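Local atomic coordinates of 6-phospho-beta-d glycosidase (Streptococcus pyogenes, PDB entry 5FOO), a protein that probably hydrolyses 6-phosphorylated beta-glucosides as a glycoside hydrolase of family 1 and binds 6-phosphocyclophellitol in its sugar pocket. Residues Tyr229-Ser232 with Ala236-Ala239; Tyr55-Ser60 with His440-Arg445; Gly131-Lys136 with Asp140-Phe145. The protein carries 1 engineered substitution. All coordinates share one frame; numbering follows the deposited sequence.

Interaction 1. Residues Tyr229-Ser232 with Ala236-Ala239; sequences YPAS and ADMA
Pro230 opens the contact by laying its ring against the sulfur of Met238, with CG 3.8 Å from SD. The Met238 chain is bent at chi2 (-73°), which carries the sulfur over to the proline. CB of Pro230 meets the backbone as well, lying 3.8 Å from Asp237 O. At Ala231 the methyl group packs against the carboxylate, CB 3.7 Å from Asp237 OD2. Ser232 supplies the polar grip. Its OG sits between the backbone N and the carbonyl carbon (chi1 72°) and from there donates to OD2 of Asp237 over 2.6 Å; OD2 receives it on its anti lone pair, the one turned away from the other carboxylate oxygen. The same OG is bonded to Ser234 N, in the manner of an ST turn. Asp237 is held from both ends of its carboxylate, since OD1 takes the backbone N of Ala306 just past strand 302-305, while Ser234 OG bonds to Asp237 N at the start of the helix. These bonds fix a tight strand-turn-helix connection at the protein surface, leading from the edge strand 228-230 of a small mixed sheet into helix 235-258, which follows the fifth strand of the TIM barrel.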
ATOM      1  N   TYR A 229      -4.942  10.480  16.279  1.00 31.96           N
ATOM      2  CA  TYR A 229      -5.694  10.690  17.517  1.00 32.49           C
ATOM      3  C   TYR A 229      -4.968  11.776  18.344  1.00 34.75           C
ATOM      4  O   TYR A 229      -3.774  11.634  18.572  1.00 33.74           O
ATOM      5  CB  TYR A 229      -5.786   9.399  18.365  1.00 32.54           C
ATOM      6  CG  TYR A 229      -6.620   8.273  17.771  1.00 31.27           C
ATOM      7  CD1 TYR A 229      -7.965   8.478  17.380  1.00 33.57           C
ATOM      8  CD2 TYR A 229      -6.105   7.028  17.652  1.00 30.05           C
ATOM      9  CE1 TYR A 229      -8.732   7.430  16.888  1.00 31.10           C
ATOM     10  CE2 TYR A 229      -6.840   5.980  17.156  1.00 32.75           C
ATOM     11  CZ  TYR A 229      -8.140   6.175  16.776  1.00 31.87           C
ATOM     12  OH  TYR A 229      -8.785   5.094  16.271  1.00 30.56           O
ATOM     13  N   PRO A 230      -5.686  12.839  18.790  1.00 34.36           N
ATOM     14  CA  PRO A 230      -5.029  13.894  19.567  1.00 32.14           C
ATOM     15  C   PRO A 230      -4.607  13.391  20.918  1.00 35.03           C
ATOM     16  O   PRO A 230      -5.302  12.569  21.497  1.00 29.80           O
ATOM     17  CB  PRO A 230      -6.107  14.923  19.710  1.00 31.60           C
ATOM     18  CG  PRO A 230      -7.408  14.139  19.631  1.00 30.62           C
ATOM     19  CD  PRO A 230      -7.122  13.129  18.561  1.00 31.91           C
ATOM     20  N   ALA A 231      -3.460  13.846  21.428  1.00 35.15           N
ATOM     21  CA  ALA A 231      -3.049  13.466  22.784  1.00 33.96           C
ATOM     22  C   ALA A 231      -4.059  13.834  23.901  1.00 33.78           C
ATOM     23  O   ALA A 231      -4.172  13.110  24.908  1.00 37.01           O
ATOM     24  CB  ALA A 231      -1.701  14.078  23.123  1.00 38.22           C
ATOM     25  N   SER A 232      -4.765  14.942  23.736  1.00 34.63           N
ATOM     26  CA  SER A 232      -5.773  15.421  24.710  1.00 36.80           C
ATOM     27  C   SER A 232      -6.749  16.254  23.931  1.00 38.90           C
ATOM     28  O   SER A 232      -6.562  16.458  22.717  1.00 41.03           O
ATOM     29  CB  SER A 232      -5.163  16.303  25.821  1.00 33.25           C
ATOM     30  OG  SER A 232      -4.779  17.574  25.295  1.00 31.27           O
ATOM     31  N   ALA A 236      -4.629  23.118  21.443  1.00 38.46           N
ATOM     32  CA  ALA A 236      -3.322  22.880  20.842  1.00 38.42           C
ATOM     33  C   ALA A 236      -3.163  21.463  20.270  1.00 34.48           C
ATOM     34  O   ALA A 236      -2.673  21.288  19.150  1.00 33.86           O
ATOM     35  CB  ALA A 236      -2.215  23.124  21.875  1.00 36.97           C
ATOM     36  N   ASP A 237      -3.536  20.475  21.066  1.00 32.80           N
ATOM     37  CA  ASP A 237      -3.426  19.073  20.655  1.00 34.39           C
ATOM     38  C   ASP A 237      -4.446  18.754  19.538  1.00 32.26           C
ATOM     39  O   ASP A 237      -4.149  17.987  18.614  1.00 32.13           O
ATOM     40  CB  ASP A 237      -3.628  18.136  21.843  1.00 32.84           C
ATOM     41  CG  ASP A 237      -2.409  18.034  22.759  1.00 34.19           C
ATOM     42  OD1 ASP A 237      -1.257  18.286  22.304  1.00 31.10           O
ATOM     43  OD2 ASP A 237      -2.628  17.579  23.914  1.00 32.56           O
ATOM     44  N   MET A 238      -5.630  19.358  19.624  1.00 37.44           N
ATOM     45  CA  MET A 238      -6.658  19.209  18.579  1.00 37.49           C
ATOM     46  C   MET A 238      -6.225  19.865  17.320  1.00 30.99           C
ATOM     47  O   MET A 238      -6.529  19.377  16.266  1.00 28.37           O
ATOM     48  CB  MET A 238      -8.025  19.810  18.954  1.00 38.65           C
ATOM     49  CG  MET A 238      -8.660  19.122  20.146  1.00 43.22           C
ATOM     50  SD  MET A 238      -9.287  17.481  19.793  1.00 49.43           S
ATOM     51  CE  MET A 238     -11.003  18.010  19.540  1.00 47.94           C
ATOM     52  N   ALA A 239      -5.566  20.998  17.396  1.00 27.96           N
ATOM     53  CA  ALA A 239      -5.165  21.631  16.166  1.00 28.71           C
ATOM     54  C   ALA A 239      -3.998  20.816  15.556  1.00 29.44           C
ATOM     55  O   ALA A 239      -3.916  20.679  14.359  1.00 34.00           O
ATOM     56  CB  ALA A 239      -4.786  23.090  16.415  1.00 30.24           C
TER

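Interaction 2. Residues Tyr55-Ser60 with His440-Arg445; sequences YHQIES and HTQVRR
The guanidinium of Arg444 carries the side-chain amide of Gln57 on one face, the two planes only 22° apart. OE1 of Gln57 lies above the rim of the group, 3.3 Å from NE, so this is a stacked carbonyl and not an in-plane acceptor. At the guanidinium edge is OE1 of Gln442, which takes a long, bent bond from Arg444 NH1 over 3.3 Å, in the carbonyl plane and on a lone pair. The amides of Gln57 and Gln442 stand nearly perpendicular, at 88°. Extended beyond CG, the Gln57 chain reaches the backbone carbonyl of Gln442: NE2 donates to Gln442 O at 2.8 Å, almost straight at 175°, with the acceptor in the amide plane. A water completes the bridge by donating to both Gln57 OE1 (2.7 Å) and Gln442 O (3.1 Å). The charge of Arg444 is met outside the contact by a salt bridge to Asp61, and Asn437 is a further partner of both NH1 and the Gln442 amide oxygen, so the arginine is probably held flat beneath Gln57. An ST turn, Val443 N to Thr441 OG1, shapes the loop between strands 435-437 and 444-446. This beta hairpin, which follows the eighth barrel strand, is thereby fastened to helix 54-67, the last helix before the second strand of the TIM barrel.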
ATOM      1  N   TYR A  55       8.805 -14.953  -8.896  1.00 24.93           N
ATOM      2  CA  TYR A  55       9.097 -15.123 -10.297  1.00 25.65           C
ATOM      3  C   TYR A  55       8.912 -16.612 -10.747  1.00 28.70           C
ATOM      4  O   TYR A  55       8.291 -16.897 -11.804  1.00 26.87           O
ATOM      5  CB  TYR A  55      10.461 -14.563 -10.717  1.00 27.61           C
ATOM      6  CG  TYR A  55      10.697 -14.718 -12.213  1.00 29.94           C
ATOM      7  CD1 TYR A  55      10.189 -13.796 -13.111  1.00 30.57           C
ATOM      8  CD2 TYR A  55      11.380 -15.834 -12.738  1.00 34.49           C
ATOM      9  CE1 TYR A  55      10.331 -13.977 -14.481  1.00 30.27           C
ATOM     10  CE2 TYR A  55      11.567 -15.982 -14.109  1.00 31.83           C
ATOM     11  CZ  TYR A  55      11.026 -15.050 -14.974  1.00 32.85           C
ATOM     12  OH  TYR A  55      11.183 -15.159 -16.369  1.00 37.15           O
ATOM     13  N   HIS A  56       9.416 -17.543  -9.917  1.00 27.51           N
ATOM     14  CA  HIS A  56       9.337 -18.952 -10.199  1.00 26.94           C
ATOM     15  C   HIS A  56       8.100 -19.606  -9.600  1.00 28.19           C
ATOM     16  O   HIS A  56       7.497 -20.449 -10.237  1.00 32.70           O
ATOM     17  CB  HIS A  56      10.599 -19.642  -9.709  1.00 29.28           C
ATOM     18  CG  HIS A  56      11.852 -19.185 -10.393  1.00 27.59           C
ATOM     19  ND1 HIS A  56      12.838 -18.473  -9.744  1.00 29.10           N
ATOM     20  CD2 HIS A  56      12.319 -19.414 -11.640  1.00 28.72           C
ATOM     21  CE1 HIS A  56      13.838 -18.254 -10.585  1.00 27.87           C
ATOM     22  NE2 HIS A  56      13.548 -18.808 -11.743  1.00 29.70           N
ATOM     23  N   GLN A  57       7.681 -19.205  -8.417  1.00 25.68           N
ATOM     24  CA  GLN A  57       6.665 -19.941  -7.663  1.00 28.25           C
ATOM     25  C   GLN A  57       5.242 -19.380  -7.648  1.00 26.12           C
ATOM     26  O   GLN A  57       4.415 -19.877  -6.914  1.00 25.47           O
ATOM     27  CB  GLN A  57       7.152 -20.068  -6.207  1.00 28.66           C
ATOM     28  CG  GLN A  57       8.418 -20.915  -6.089  1.00 30.22           C
ATOM     29  CD  GLN A  57       8.646 -21.387  -4.651  1.00 33.02           C
ATOM     30  OE1 GLN A  57       7.763 -21.998  -4.053  1.00 34.89           O
ATOM     31  NE2 GLN A  57       9.791 -21.057  -4.076  1.00 33.02           N
ATOM     32  N   ILE A  58       4.939 -18.358  -8.427  1.00 24.82           N
ATOM     33  CA  ILE A  58       3.610 -17.790  -8.413  1.00 26.46           C
ATOM     34  C   ILE A  58       2.515 -18.827  -8.645  1.00 27.57           C
ATOM     35  O   ILE A  58       1.487 -18.831  -7.914  1.00 31.83           O
ATOM     36  CB  ILE A  58       3.484 -16.517  -9.329  1.00 26.68           C
ATOM     37  CG1 ILE A  58       2.175 -15.785  -9.027  1.00 29.44           C
ATOM     38  CG2 ILE A  58       3.591 -16.903 -10.786  1.00 28.87           C
ATOM     39  CD1 ILE A  58       2.038 -15.284  -7.619  1.00 28.81           C
ATOM     40  N   GLU A  59       2.700 -19.716  -9.604  1.00 31.50           N
ATOM     41  CA  GLU A  59       1.647 -20.722  -9.900  1.00 34.41           C
ATOM     42  C   GLU A  59       1.430 -21.627  -8.702  1.00 34.04           C
ATOM     43  O   GLU A  59       0.307 -21.757  -8.227  1.00 32.49           O
ATOM     44  CB  GLU A  59       2.011 -21.654 -11.072  1.00 36.47           C
ATOM     45  CG  GLU A  59       1.912 -21.050 -12.441  1.00 35.79           C
ATOM     46  CD  GLU A  59       3.163 -20.313 -12.858  1.00 38.68           C
ATOM     47  OE1 GLU A  59       4.134 -20.151 -12.036  1.00 37.24           O
ATOM     48  OE2 GLU A  59       3.134 -19.859 -14.024  1.00 41.77           O
ATOM     49  N   SER A  60       2.513 -22.217  -8.176  1.00 32.78           N
ATOM     50  CA  SER A  60       2.351 -23.105  -6.991  1.00 32.54           C
ATOM     51  C   SER A  60       1.870 -22.349  -5.755  1.00 30.03           C
ATOM     52  O   SER A  60       1.027 -22.874  -5.008  1.00 32.31           O
ATOM     53  CB  SER A  60       3.623 -23.883  -6.671  1.00 33.07           C
ATOM     54  OG  SER A  60       4.668 -22.976  -6.449  1.00 35.06           O
ATOM     55  N   HIS A 440      16.305 -19.268   2.482  1.00 37.47           N
ATOM     56  CA  HIS A 440      17.431 -19.846   1.817  1.00 36.56           C
ATOM     57  C   HIS A 440      16.969 -20.868   0.786  1.00 33.26           C
ATOM     58  O   HIS A 440      17.588 -20.959  -0.232  1.00 36.92           O
ATOM     59  CB  HIS A 440      18.396 -20.480   2.825  1.00 39.07           C
ATOM     60  CG  HIS A 440      18.714 -19.604   3.978  1.00 33.93           C
ATOM     61  ND1 HIS A 440      19.581 -18.536   3.878  1.00 35.86           N
ATOM     62  CD2 HIS A 440      18.239 -19.605   5.248  1.00 34.10           C
ATOM     63  CE1 HIS A 440      19.632 -17.918   5.045  1.00 35.89           C
ATOM     64  NE2 HIS A 440      18.854 -18.566   5.895  1.00 38.59           N
ATOM     65  N   THR A 441      15.934 -21.647   1.081  1.00 32.38           N
ATOM     66  CA  THR A 441      15.443 -22.702   0.173  1.00 32.76           C
ATOM     67  C   THR A 441      14.181 -22.327  -0.614  1.00 31.77           C
ATOM     68  O   THR A 441      13.759 -23.097  -1.457  1.00 31.59           O
ATOM     69  CB  THR A 441      15.083 -23.996   0.945  1.00 31.42           C
ATOM     70  OG1 THR A 441      13.972 -23.761   1.813  1.00 28.11           O
ATOM     71  CG2 THR A 441      16.330 -24.506   1.769  1.00 33.16           C
ATOM     72  N   GLN A 442      13.568 -21.193  -0.270  1.00 33.45           N
ATOM     73  CA  GLN A 442      12.262 -20.755  -0.787  1.00 32.80           C
ATOM     74  C   GLN A 442      11.128 -21.783  -0.657  1.00 35.35           C
ATOM     75  O   GLN A 442      10.120 -21.730  -1.376  1.00 39.03           O
ATOM     76  CB  GLN A 442      12.453 -20.326  -2.236  1.00 30.82           C
ATOM     77  CG  GLN A 442      13.469 -19.229  -2.392  1.00 28.68           C
ATOM     78  CD  GLN A 442      12.984 -17.922  -1.826  1.00 33.32           C
ATOM     79  OE1 GLN A 442      11.759 -17.627  -1.741  1.00 26.49           O
ATOM     80  NE2 GLN A 442      13.945 -17.097  -1.442  1.00 33.40           N
ATOM     81  N   VAL A 443      11.274 -22.684   0.295  1.00 32.37           N
ATOM     82  CA  VAL A 443      10.201 -23.594   0.650  1.00 33.12           C
ATOM     83  C   VAL A 443       9.192 -22.920   1.555  1.00 32.74           C
ATOM     84  O   VAL A 443       9.556 -22.304   2.584  1.00 31.96           O
ATOM     85  CB  VAL A 443      10.777 -24.827   1.386  1.00 32.56           C
ATOM     86  CG1 VAL A 443       9.659 -25.735   1.965  1.00 33.75           C
ATOM     87  CG2 VAL A 443      11.669 -25.574   0.414  1.00 32.06           C
ATOM     88  N   ARG A 444       7.918 -23.105   1.226  1.00 30.64           N
ATOM     89  CA  ARG A 444       6.812 -22.548   2.024  1.00 30.52           C
ATOM     90  C   ARG A 444       6.289 -23.564   3.042  1.00 31.88           C
ATOM     91  O   ARG A 444       6.331 -24.766   2.824  1.00 33.70           O
ATOM     92  CB  ARG A 444       5.626 -22.128   1.146  1.00 33.17           C
ATOM     93  CG  ARG A 444       5.783 -20.838   0.378  1.00 31.09           C
ATOM     94  CD  ARG A 444       6.801 -20.952  -0.714  1.00 32.06           C
ATOM     95  NE  ARG A 444       6.610 -19.943  -1.743  1.00 29.56           N
ATOM     96  CZ  ARG A 444       7.492 -19.045  -2.166  1.00 32.36           C
ATOM     97  NH1 ARG A 444       8.719 -18.898  -1.615  1.00 29.46           N
ATOM     98  NH2 ARG A 444       7.134 -18.232  -3.173  1.00 32.46           N
ATOM     99  N   ARG A 445       5.780 -23.069   4.155  1.00 31.18           N
ATOM    100  CA  ARG A 445       5.090 -23.885   5.102  1.00 31.60           C
ATOM    101  C   ARG A 445       4.024 -23.085   5.809  1.00 29.63           C
ATOM    102  O   ARG A 445       4.340 -22.141   6.546  1.00 29.03           O
ATOM    103  CB  ARG A 445       6.084 -24.430   6.137  1.00 36.24           C
ATOM    104  CG  ARG A 445       5.330 -25.232   7.172  1.00 40.01           C
ATOM    105  CD  ARG A 445       6.156 -26.299   7.857  1.00 46.68           C
ATOM    106  NE  ARG A 445       5.194 -27.222   8.472  1.00 60.03           N
ATOM    107  CZ  ARG A 445       5.481 -28.237   9.286  1.00 71.29           C
ATOM    108  NH1 ARG A 445       6.745 -28.512   9.630  1.00 69.54           N
ATOM    109  NH2 ARG A 445       4.471 -28.971   9.774  1.00 75.73           N
TER
HETATM  110  O   HOH W   1       8.959 -24.158  -2.872  1.00 38.80           O

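Interaction 3. Residues Gly131-Lys136 with Asp140-Phe145; sequences GGWESK and DLFVAF
Trp133 and Phe142 meet as a T-shaped pair: the six-membered ring of the indole drives its edge into a face of the phenyl, with the planes at 83° and the centroids 5.1 Å apart. The leading atom is Trp133 CH2, which comes within 3.7 Å of Phe142 CG and stands over the phenyl off its centre, toward the rim. Phe142 CG in turn lies close to the indole plane, at its benzo edge. With CG anti to the backbone N (chi1 177°), the phenyl is sent out from the helix toward the loop, and chi2 (64°) turns its face to the indole. Other aromatic groups surround the pair: Trp79 meets Phe142 at about 50°, His163 lies nearly parallel to the phenyl, and His118 meets the indole. Two residues before Phe142, Asp140 N donates to Lys136 O at 3.1 Å, an i to i+4 bond of the first turn of helix 136-153, while the Asp140 carboxylate carbon, CG, comes to 3.6 Å from the same Lys136 O. The charged ends turn elsewhere, Asp140 to a salt bridge with Lys202 on helix 186-208 and Lys136 to one with Glu282. Ser135 occupies the N-cap, with OG bonded to Val138 N. Together these features make a capped helix start whose preceding loop, by way of Trp133, folds back onto the first turns of helix 136-153, the longer of the two helices between the third and fourth strands of the TIM barrel.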
ATOM      1  N   GLY A 131      14.467  13.517 -11.904  1.00 29.20           N
ATOM      2  CA  GLY A 131      13.950  13.767 -10.582  1.00 29.44           C
ATOM      3  C   GLY A 131      12.737  12.886 -10.229  1.00 28.70           C
ATOM      4  O   GLY A 131      12.069  13.096  -9.198  1.00 27.49           O
ATOM      5  N   GLY A 132      12.459  11.878 -11.031  1.00 27.15           N
ATOM      6  CA  GLY A 132      11.453  10.926 -10.607  1.00 27.95           C
ATOM      7  C   GLY A 132      10.057  11.514 -10.571  1.00 27.68           C
ATOM      8  O   GLY A 132       9.652  12.204 -11.493  1.00 27.01           O
ATOM      9  N   TRP A 133       9.338  11.260  -9.480  1.00 26.09           N
ATOM     10  CA  TRP A 133       8.011  11.820  -9.302  1.00 27.45           C
ATOM     11  C   TRP A 133       8.006  13.364  -9.226  1.00 28.28           C
ATOM     12  O   TRP A 133       6.932  14.004  -9.255  1.00 26.74           O
ATOM     13  CB  TRP A 133       7.336  11.235  -8.047  1.00 25.15           C
ATOM     14  CG  TRP A 133       7.092   9.757  -8.159  1.00 26.43           C
ATOM     15  CD1 TRP A 133       7.674   8.794  -7.418  1.00 23.91           C
ATOM     16  CD2 TRP A 133       6.234   9.084  -9.096  1.00 26.82           C
ATOM     17  NE1 TRP A 133       7.200   7.553  -7.786  1.00 27.66           N
ATOM     18  CE2 TRP A 133       6.320   7.696  -8.817  1.00 28.34           C
ATOM     19  CE3 TRP A 133       5.386   9.513 -10.104  1.00 27.89           C
ATOM     20  CZ2 TRP A 133       5.588   6.735  -9.514  1.00 29.05           C
ATOM     21  CZ3 TRP A 133       4.623   8.551 -10.827  1.00 27.31           C
ATOM     22  CH2 TRP A 133       4.731   7.183 -10.524  1.00 29.32           C
ATOM     23  N   GLU A 134       9.187  13.973  -9.118  1.00 29.27           N
ATOM     24  CA  GLU A 134       9.236  15.450  -9.190  1.00 29.17           C
ATOM     25  C   GLU A 134       8.913  15.878 -10.584  1.00 27.15           C
ATOM     26  O   GLU A 134       8.571  16.990 -10.766  1.00 27.78           O
ATOM     27  CB  GLU A 134      10.598  16.028  -8.805  1.00 28.62           C
ATOM     28  CG  GLU A 134      11.118  15.637  -7.430  1.00 32.34           C
ATOM     29  CD  GLU A 134      12.646  15.725  -7.390  1.00 32.33           C
ATOM     30  OE1 GLU A 134      13.170  16.651  -8.001  1.00 35.11           O
ATOM     31  OE2 GLU A 134      13.302  14.855  -6.833  1.00 28.97           O
ATOM     32  N   SER A 135       8.969  14.992 -11.576  1.00 28.78           N
ATOM     33  CA  SER A 135       8.759  15.430 -12.948  1.00 25.76           C
ATOM     34  C   SER A 135       7.403  15.059 -13.533  1.00 27.78           C
ATOM     35  O   SER A 135       7.019  13.855 -13.539  1.00 28.94           O
ATOM     36  CB  SER A 135       9.848  14.875 -13.825  1.00 25.56           C
ATOM     37  OG  SER A 135       9.394  14.823 -15.165  1.00 27.33           O
ATOM     38  N   LYS A 136       6.716  16.063 -14.098  1.00 24.40           N
ATOM     39  CA  LYS A 136       5.458  15.791 -14.811  1.00 28.67           C
ATOM     40  C   LYS A 136       5.639  15.006 -16.101  1.00 28.88           C
ATOM     41  O   LYS A 136       4.699  14.320 -16.553  1.00 28.81           O
ATOM     42  CB  LYS A 136       4.675  17.060 -15.005  1.00 29.57           C
ATOM     43  CG  LYS A 136       4.261  17.661 -13.639  1.00 28.26           C
ATOM     44  CD  LYS A 136       3.521  19.003 -13.777  1.00 27.83           C
ATOM     45  CE  LYS A 136       3.124  19.523 -12.402  1.00 28.36           C
ATOM     46  NZ  LYS A 136       2.218  20.680 -12.517  1.00 27.55           N
ATOM     47  N   ASP A 140       3.782  11.380 -17.059  1.00 30.69           N
ATOM     48  CA  ASP A 140       3.293  10.950 -18.396  1.00 30.32           C
ATOM     49  C   ASP A 140       3.826   9.595 -18.783  1.00 29.57           C
ATOM     50  O   ASP A 140       3.110   8.841 -19.368  1.00 29.58           O
ATOM     51  CB  ASP A 140       3.661  11.965 -19.489  1.00 30.25           C
ATOM     52  CG  ASP A 140       2.783  13.219 -19.449  1.00 32.58           C
ATOM     53  OD1 ASP A 140       1.635  13.182 -18.993  1.00 33.39           O
ATOM     54  OD2 ASP A 140       3.241  14.271 -19.888  1.00 38.97           O
ATOM     55  N   LEU A 141       5.090   9.285 -18.479  1.00 28.43           N
ATOM     56  CA  LEU A 141       5.629   7.976 -18.793  1.00 27.20           C
ATOM     57  C   LEU A 141       4.931   6.847 -17.924  1.00 29.38           C
ATOM     58  O   LEU A 141       4.707   5.717 -18.391  1.00 25.37           O
ATOM     59  CB  LEU A 141       7.136   7.968 -18.596  1.00 28.19           C
ATOM     60  CG  LEU A 141       7.964   8.960 -19.399  1.00 29.23           C
ATOM     61  CD1 LEU A 141       9.442   8.777 -19.144  1.00 30.23           C
ATOM     62  CD2 LEU A 141       7.671   8.843 -20.891  1.00 27.71           C
ATOM     63  N   PHE A 142       4.579   7.183 -16.687  1.00 25.05           N
ATOM     64  CA  PHE A 142       3.804   6.274 -15.836  1.00 27.53           C
ATOM     65  C   PHE A 142       2.436   5.954 -16.481  1.00 26.66           C
ATOM     66  O   PHE A 142       1.992   4.806 -16.513  1.00 23.83           O
ATOM     67  CB  PHE A 142       3.679   6.866 -14.421  1.00 24.33           C
ATOM     68  CG  PHE A 142       2.851   6.073 -13.464  1.00 25.89           C
ATOM     69  CD1 PHE A 142       3.230   4.817 -13.082  1.00 22.47           C
ATOM     70  CD2 PHE A 142       1.746   6.646 -12.873  1.00 25.64           C
ATOM     71  CE1 PHE A 142       2.504   4.117 -12.186  1.00 24.25           C
ATOM     72  CE2 PHE A 142       0.999   5.926 -11.987  1.00 26.14           C
ATOM     73  CZ  PHE A 142       1.371   4.666 -11.655  1.00 25.38           C
ATOM     74  N   VAL A 143       1.813   6.969 -17.033  1.00 26.54           N
ATOM     75  CA  VAL A 143       0.540   6.796 -17.757  1.00 25.92           C
ATOM     76  C   VAL A 143       0.690   5.889 -18.938  1.00 25.34           C
ATOM     77  O   VAL A 143      -0.143   5.040 -19.169  1.00 31.01           O
ATOM     78  CB  VAL A 143      -0.046   8.159 -18.240  1.00 25.50           C
ATOM     79  CG1 VAL A 143      -1.262   7.983 -19.156  1.00 23.19           C
ATOM     80  CG2 VAL A 143      -0.390   9.025 -17.029  1.00 26.30           C
ATOM     81  N   ALA A 144       1.744   6.058 -19.703  1.00 26.38           N
ATOM     82  CA  ALA A 144       1.966   5.187 -20.824  1.00 25.22           C
ATOM     83  C   ALA A 144       2.179   3.742 -20.391  1.00 29.39           C
ATOM     84  O   ALA A 144       1.658   2.792 -21.033  1.00 27.25           O
ATOM     85  CB  ALA A 144       3.094   5.714 -21.659  1.00 26.67           C
ATOM     86  N   PHE A 145       2.928   3.549 -19.280  1.00 26.69           N
ATOM     87  CA  PHE A 145       3.036   2.225 -18.659  1.00 25.49           C
ATOM     88  C   PHE A 145       1.655   1.645 -18.278  1.00 24.86           C
ATOM     89  O   PHE A 145       1.391   0.476 -18.527  1.00 23.48           O
ATOM     90  CB  PHE A 145       3.975   2.309 -17.426  1.00 24.92           C
ATOM     91  CG  PHE A 145       3.782   1.260 -16.407  1.00 24.17           C
ATOM     92  CD1 PHE A 145       4.026  -0.068 -16.704  1.00 25.61           C
ATOM     93  CD2 PHE A 145       3.483   1.607 -15.079  1.00 26.88           C
ATOM     94  CE1 PHE A 145       3.900  -1.034 -15.734  1.00 25.70           C
ATOM     95  CE2 PHE A 145       3.324   0.643 -14.135  1.00 25.76           C
ATOM     96  CZ  PHE A 145       3.542  -0.674 -14.453  1.00 26.04           C
TER

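In the fold
All three contacts lie on the outer parts of one TIM barrel. Along the chain, interaction 2 closes a loop of nearly 380 residues, joining helix 54-67, the last before the second barrel strand, to the hairpin after the eighth; interactions 3 and 1 are nested within it, in that order. None touches another. The centres of interactions 1 and 2 are 47 Å apart, on opposite sides of the chain's centre, whereas interactions 2 and 3 approach to about 14 Å between nearest atoms. No residue touching across these contacts lines the 6-phosphocyclophellitol pocket. The rings of Trp133 and Phe142 meet His118 and His163, the sequence neighbours of the pocket residues His119 and Asn164.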